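Local coordinates for protein putative short-chain dehydrogenase/reductase (Burkholderia xenovorans, PDB 5K9Z) that probably catalyses NAD- or NADP-dependent oxidation of an alcohol or reduction of the corresponding carbonyl, at residues 90-102 and 115-128. Residues are numbered along the deposited sequence; the frame is centred on the assembly and turned at random.
Sequences DCMVNNAGFVGAY and ATLGVLLDGVFYGI
Val119 lies over one face of the Phe98 ring, its CG2 near the ring normal and 4.1 Å from the centroid, while Thr116 CA and Leu120 CG meet the ring at its edge. This is the Rossmann fold of a short-chain dehydrogenase: central strand 91-94 runs nearly antiparallel (171°) to helix segment 115-128, and the family's Asn-Asn-Ala-Gly motif, residues 94-97, starts on the last residue of the strand and runs into the loop. With CG anti to the backbone N of Phe98 (chi1 -180°), the ring is carried to the helix; Ala96 CB adds to the patch against Val119 CG1 at 3.9 Å. Phe272 of the second subunit also packs on Phe98.

At the strand end, Asn94 lays its amide against the helix at Gly123 and Gly127, where OD1 comes within 3.5 Å of Gly127 CA. A water donates to both Asn94 OD1 and Gly123 O, and ND2 donates to Ser145 OG, so both ends of the amide are held. Met92 CE reaches the same Gly127 CA, at 3.7 Å.

Farther along, residues 100-102 pair antiparallel with a strand of the second subunit. Here Thr116 OG1 donates to Ala112 O one turn earlier in the helix and accepts a nearly straight bond from Ala101 N at 2.8 Å (160°).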
loop_
_atom_site.group_PDB
_atom_site.type_symbol
_atom_site.label_atom_id
_atom_site.label_comp_id
_atom_site.label_asym_id
_atom_site.label_seq_id
_atom_site.Cartn_x
_atom_site.Cartn_y
_atom_site.Cartn_z
ATOM N N ASP C 90 11.251 -13.302 25.694
ATOM C CA ASP C 90 12.026 -12.850 24.543
ATOM C C ASP C 90 11.174 -12.508 23.339
ATOM O O ASP C 90 11.553 -11.639 22.550
ATOM C CB ASP C 90 13.037 -13.917 24.147
ATOM C CG ASP C 90 14.040 -14.169 25.235
ATOM O OD1 ASP C 90 14.817 -13.239 25.522
ATOM O OD2 ASP C 90 14.064 -15.289 25.789
ATOM N N CYS C 91 10.041 -13.181 23.172
ATOM C CA CYS C 91 9.222 -13.001 21.988
ATOM C C CYS C 91 7.759 -13.066 22.391
ATOM O O CYS C 91 7.357 -13.970 23.127
ATOM C CB CYS C 91 9.538 -14.064 20.927
ATOM S SG CYS C 91 8.508 -13.898 19.452
ATOM N N MET C 92 6.981 -12.082 21.953
ATOM C CA MET C 92 5.539 -12.053 22.167
ATOM C C MET C 92 4.845 -12.141 20.814
ATOM O O MET C 92 5.182 -11.382 19.903
ATOM C CB MET C 92 5.123 -10.768 22.873
ATOM C CG MET C 92 3.618 -10.608 23.017
ATOM S SD MET C 92 2.976 -11.668 24.312
ATOM C CE MET C 92 1.262 -11.139 24.409
ATOM N N VAL C 93 3.867 -13.035 20.678
ATOM C CA VAL C 93 3.116 -13.166 19.428
ATOM C C VAL C 93 1.648 -12.868 19.712
ATOM O O VAL C 93 0.951 -13.665 20.350
ATOM C CB VAL C 93 3.294 -14.548 18.789
ATOM C CG1 VAL C 93 2.508 -14.628 17.477
ATOM C CG2 VAL C 93 4.764 -14.810 18.498
ATOM N N ASN C 94 1.171 -11.719 19.236
ATOM C CA ASN C 94 -0.233 -11.336 19.366
ATOM C C ASN C 94 -0.983 -11.930 18.190
ATOM O O ASN C 94 -0.929 -11.398 17.081
ATOM C CB ASN C 94 -0.393 -9.825 19.383
ATOM C CG ASN C 94 0.347 -9.186 20.521
ATOM O OD1 ASN C 94 0.134 -9.542 21.678
ATOM N ND2 ASN C 94 1.250 -8.264 20.202
ATOM N N ASN C 95 -1.671 -13.040 18.429
ATOM C CA ASN C 95 -2.348 -13.784 17.379
ATOM C C ASN C 95 -3.752 -14.162 17.837
ATOM O O ASN C 95 -3.958 -14.550 18.993
ATOM C CB ASN C 95 -1.538 -15.030 17.004
ATOM C CG ASN C 95 -2.340 -16.022 16.178
ATOM O OD1 ASN C 95 -2.829 -17.029 16.699
ATOM N ND2 ASN C 95 -2.495 -15.735 14.900
ATOM N N ALA C 96 -4.717 -14.043 16.929
ATOM C CA ALA C 96 -6.082 -14.483 17.205
ATOM C C ALA C 96 -6.680 -15.056 15.932
ATOM O O ALA C 96 -6.607 -14.426 14.873
ATOM C CB ALA C 96 -6.955 -13.337 17.730
ATOM N N GLY C 97 -7.216 -16.271 16.033
ATOM C CA GLY C 97 -7.985 -16.875 14.960
ATOM C C GLY C 97 -9.423 -16.436 15.091
ATOM O O GLY C 97 -10.254 -17.164 15.645
ATOM N N PHE C 98 -9.720 -15.223 14.637
ATOM C CA PHE C 98 -10.970 -14.565 15.000
ATOM C C PHE C 98 -11.296 -13.532 13.933
ATOM O O PHE C 98 -10.397 -12.835 13.460
ATOM C CB PHE C 98 -10.852 -13.895 16.377
ATOM C CG PHE C 98 -12.107 -13.192 16.824
ATOM C CD1 PHE C 98 -13.110 -13.884 17.486
ATOM C CD2 PHE C 98 -12.288 -11.839 16.577
ATOM C CE1 PHE C 98 -14.272 -13.231 17.917
ATOM C CE2 PHE C 98 -13.452 -11.188 16.990
ATOM C CZ PHE C 98 -14.440 -11.879 17.655
ATOM N N VAL C 99 -12.572 -13.435 13.556
ATOM C CA VAL C 99 -13.010 -12.509 12.515
ATOM C C VAL C 99 -14.003 -11.483 13.054
ATOM O O VAL C 99 -13.829 -10.270 12.855
ATOM C CB VAL C 99 -13.614 -13.263 11.304
ATOM C CG1 VAL C 99 -14.050 -12.269 10.231
ATOM C CG2 VAL C 99 -12.608 -14.243 10.740
ATOM N N GLY C 100 -15.085 -11.955 13.674
ATOM C CA GLY C 100 -16.055 -11.071 14.310
ATOM C C GLY C 100 -17.126 -10.566 13.352
ATOM O O GLY C 100 -17.705 -11.342 12.570
ATOM N N ALA C 101 -17.390 -9.266 13.414
ATOM C CA ALA C 101 -18.514 -8.699 12.685
ATOM C C ALA C 101 -18.283 -8.742 11.182
ATOM O O ALA C 101 -17.179 -8.476 10.691
ATOM C CB ALA C 101 -18.745 -7.258 13.131
ATOM N N TYR C 102 -19.329 -9.068 10.435
ATOM C CA TYR C 102 -19.238 -9.006 8.981
ATOM C C TYR C 102 -20.592 -8.549 8.457
ATOM O O TYR C 102 -21.566 -8.424 9.214
ATOM C CB TYR C 102 -18.844 -10.358 8.342
ATOM C CG TYR C 102 -19.982 -11.313 8.434
ATOM C CD1 TYR C 102 -20.268 -11.954 9.632
ATOM C CD2 TYR C 102 -20.842 -11.503 7.345
ATOM C CE1 TYR C 102 -21.368 -12.794 9.751
ATOM C CE2 TYR C 102 -21.953 -12.337 7.455
ATOM C CZ TYR C 102 -22.211 -12.975 8.674
ATOM O OH TYR C 102 -23.312 -13.805 8.815
ATOM N N ALA C 115 -17.012 -5.785 20.184
ATOM C CA ALA C 115 -16.523 -7.141 20.418
ATOM C C ALA C 115 -15.388 -7.499 19.459
ATOM O O ALA C 115 -14.407 -8.136 19.860
ATOM C CB ALA C 115 -17.657 -8.158 20.281
ATOM N N THR C 116 -15.516 -7.118 18.183
ATOM C CA THR C 116 -14.477 -7.438 17.205
ATOM C C THR C 116 -13.174 -6.730 17.553
ATOM O O THR C 116 -12.113 -7.358 17.629
ATOM C CB THR C 116 -14.925 -7.056 15.792
ATOM O OG1 THR C 116 -16.131 -7.749 15.459
ATOM C CG2 THR C 116 -13.827 -7.424 14.739
ATOM N N LEU C 117 -13.249 -5.420 17.815
ATOM C CA LEU C 117 -12.051 -4.638 18.124
ATOM C C LEU C 117 -11.435 -5.037 19.464
ATOM O O LEU C 117 -10.220 -4.899 19.644
ATOM C CB LEU C 117 -12.388 -3.146 18.089
ATOM C CG LEU C 117 -12.194 -2.418 16.741
ATOM C CD1 LEU C 117 -12.856 -3.122 15.581
ATOM C CD2 LEU C 117 -12.740 -1.004 16.852
ATOM N N GLY C 118 -12.245 -5.556 20.399
ATOM C CA GLY C 118 -11.704 -5.991 21.679
ATOM C C GLY C 118 -10.683 -7.100 21.520
ATOM O O GLY C 118 -9.623 -7.081 22.155
ATOM N N VAL C 119 -10.964 -8.047 20.623
ATOM C CA VAL C 119 -10.047 -9.144 20.349
ATOM C C VAL C 119 -8.924 -8.693 19.405
ATOM O O VAL C 119 -7.736 -8.934 19.660
ATOM C CB VAL C 119 -10.818 -10.345 19.758
ATOM C CG1 VAL C 119 -9.867 -11.455 19.404
ATOM C CG2 VAL C 119 -11.955 -10.843 20.715
ATOM N N LEU C 120 -9.286 -8.087 18.273
ATOM C CA LEU C 120 -8.318 -7.890 17.201
ATOM C C LEU C 120 -7.433 -6.673 17.396
ATOM O O LEU C 120 -6.351 -6.612 16.792
ATOM C CB LEU C 120 -9.033 -7.809 15.845
ATOM C CG LEU C 120 -9.755 -9.104 15.425
ATOM C CD1 LEU C 120 -10.427 -8.989 14.050
ATOM C CD2 LEU C 120 -8.810 -10.295 15.435
ATOM N N LEU C 121 -7.874 -5.689 18.169
ATOM C CA LEU C 121 -7.099 -4.472 18.388
ATOM C C LEU C 121 -6.735 -4.289 19.856
ATOM O O LEU C 121 -5.543 -4.169 20.171
ATOM C CB LEU C 121 -7.875 -3.243 17.874
ATOM C CG LEU C 121 -7.254 -1.875 18.192
ATOM C CD1 LEU C 121 -5.804 -1.801 17.716
ATOM C CD2 LEU C 121 -8.082 -0.754 17.565
ATOM N N ASP C 122 -7.721 -4.272 20.767
ATOM C CA ASP C 122 -7.395 -4.078 22.180
ATOM C C ASP C 122 -6.437 -5.156 22.653
ATOM O O ASP C 122 -5.468 -4.868 23.368
ATOM C CB ASP C 122 -8.663 -4.108 23.040
ATOM C CG ASP C 122 -9.636 -2.991 22.714
ATOM O OD1 ASP C 122 -9.248 -1.991 22.082
ATOM O OD2 ASP C 122 -10.829 -3.155 23.042
ATOM N N GLY C 123 -6.678 -6.403 22.229
ATOM C CA GLY C 123 -5.812 -7.504 22.624
ATOM C C GLY C 123 -4.370 -7.305 22.190
ATOM O O GLY C 123 -3.431 -7.715 22.885
ATOM N N VAL C 124 -4.170 -6.699 21.024
ATOM C CA VAL C 124 -2.803 -6.423 20.573
ATOM C C VAL C 124 -2.174 -5.323 21.420
ATOM O O VAL C 124 -0.992 -5.400 21.785
ATOM C CB VAL C 124 -2.799 -6.060 19.083
ATOM C CG1 VAL C 124 -1.412 -5.636 18.660
ATOM C CG2 VAL C 124 -3.294 -7.233 18.271
ATOM N N PHE C 125 -2.940 -4.265 21.712
ATOM C CA PHE C 125 -2.445 -3.201 22.587
ATOM C C PHE C 125 -2.031 -3.746 23.952
ATOM O O PHE C 125 -0.948 -3.418 24.462
ATOM C CB PHE C 125 -3.501 -2.105 22.736
ATOM C CG PHE C 125 -3.281 -1.210 23.937
ATOM C CD1 PHE C 125 -2.134 -0.438 24.054
ATOM C CD2 PHE C 125 -4.236 -1.134 24.936
ATOM C CE1 PHE C 125 -1.943 0.384 25.165
ATOM C CE2 PHE C 125 -4.053 -0.317 26.050
ATOM C CZ PHE C 125 -2.913 0.441 26.161
ATOM N N TYR C 126 -2.887 -4.568 24.566
ATOM C CA TYR C 126 -2.548 -5.126 25.877
ATOM C C TYR C 126 -1.292 -5.980 25.786
ATOM O O TYR C 126 -0.420 -5.912 26.659
ATOM C CB TYR C 126 -3.700 -5.975 26.434
ATOM C CG TYR C 126 -5.042 -5.284 26.577
ATOM C CD1 TYR C 126 -5.130 -3.939 26.911
ATOM C CD2 TYR C 126 -6.228 -5.980 26.347
ATOM C CE1 TYR C 126 -6.346 -3.306 27.020
ATOM C CE2 TYR C 126 -7.472 -5.353 26.475
ATOM C CZ TYR C 126 -7.519 -4.020 26.800
ATOM O OH TYR C 126 -8.732 -3.388 26.910
ATOM N N GLY C 127 -1.181 -6.785 24.723
ATOM C CA GLY C 127 -0.004 -7.620 24.559
ATOM C C GLY C 127 1.267 -6.813 24.355
ATOM O O GLY C 127 2.317 -7.136 24.911
ATOM N N ILE C 128 1.205 -5.762 23.538
ATOM C CA ILE C 128 2.391 -4.925 23.368
ATOM C C ILE C 128 2.731 -4.250 24.691
ATOM O O ILE C 128 3.884 -4.246 25.135
ATOM C CB ILE C 128 2.177 -3.893 22.246
ATOM C CG1 ILE C 128 2.004 -4.601 20.893
ATOM C CG2 ILE C 128 3.379 -2.894 22.176
ATOM C CD1 ILE C 128 1.622 -3.661 19.785
HETATM O O HOH W 1 -2.202 -10.249 22.924
#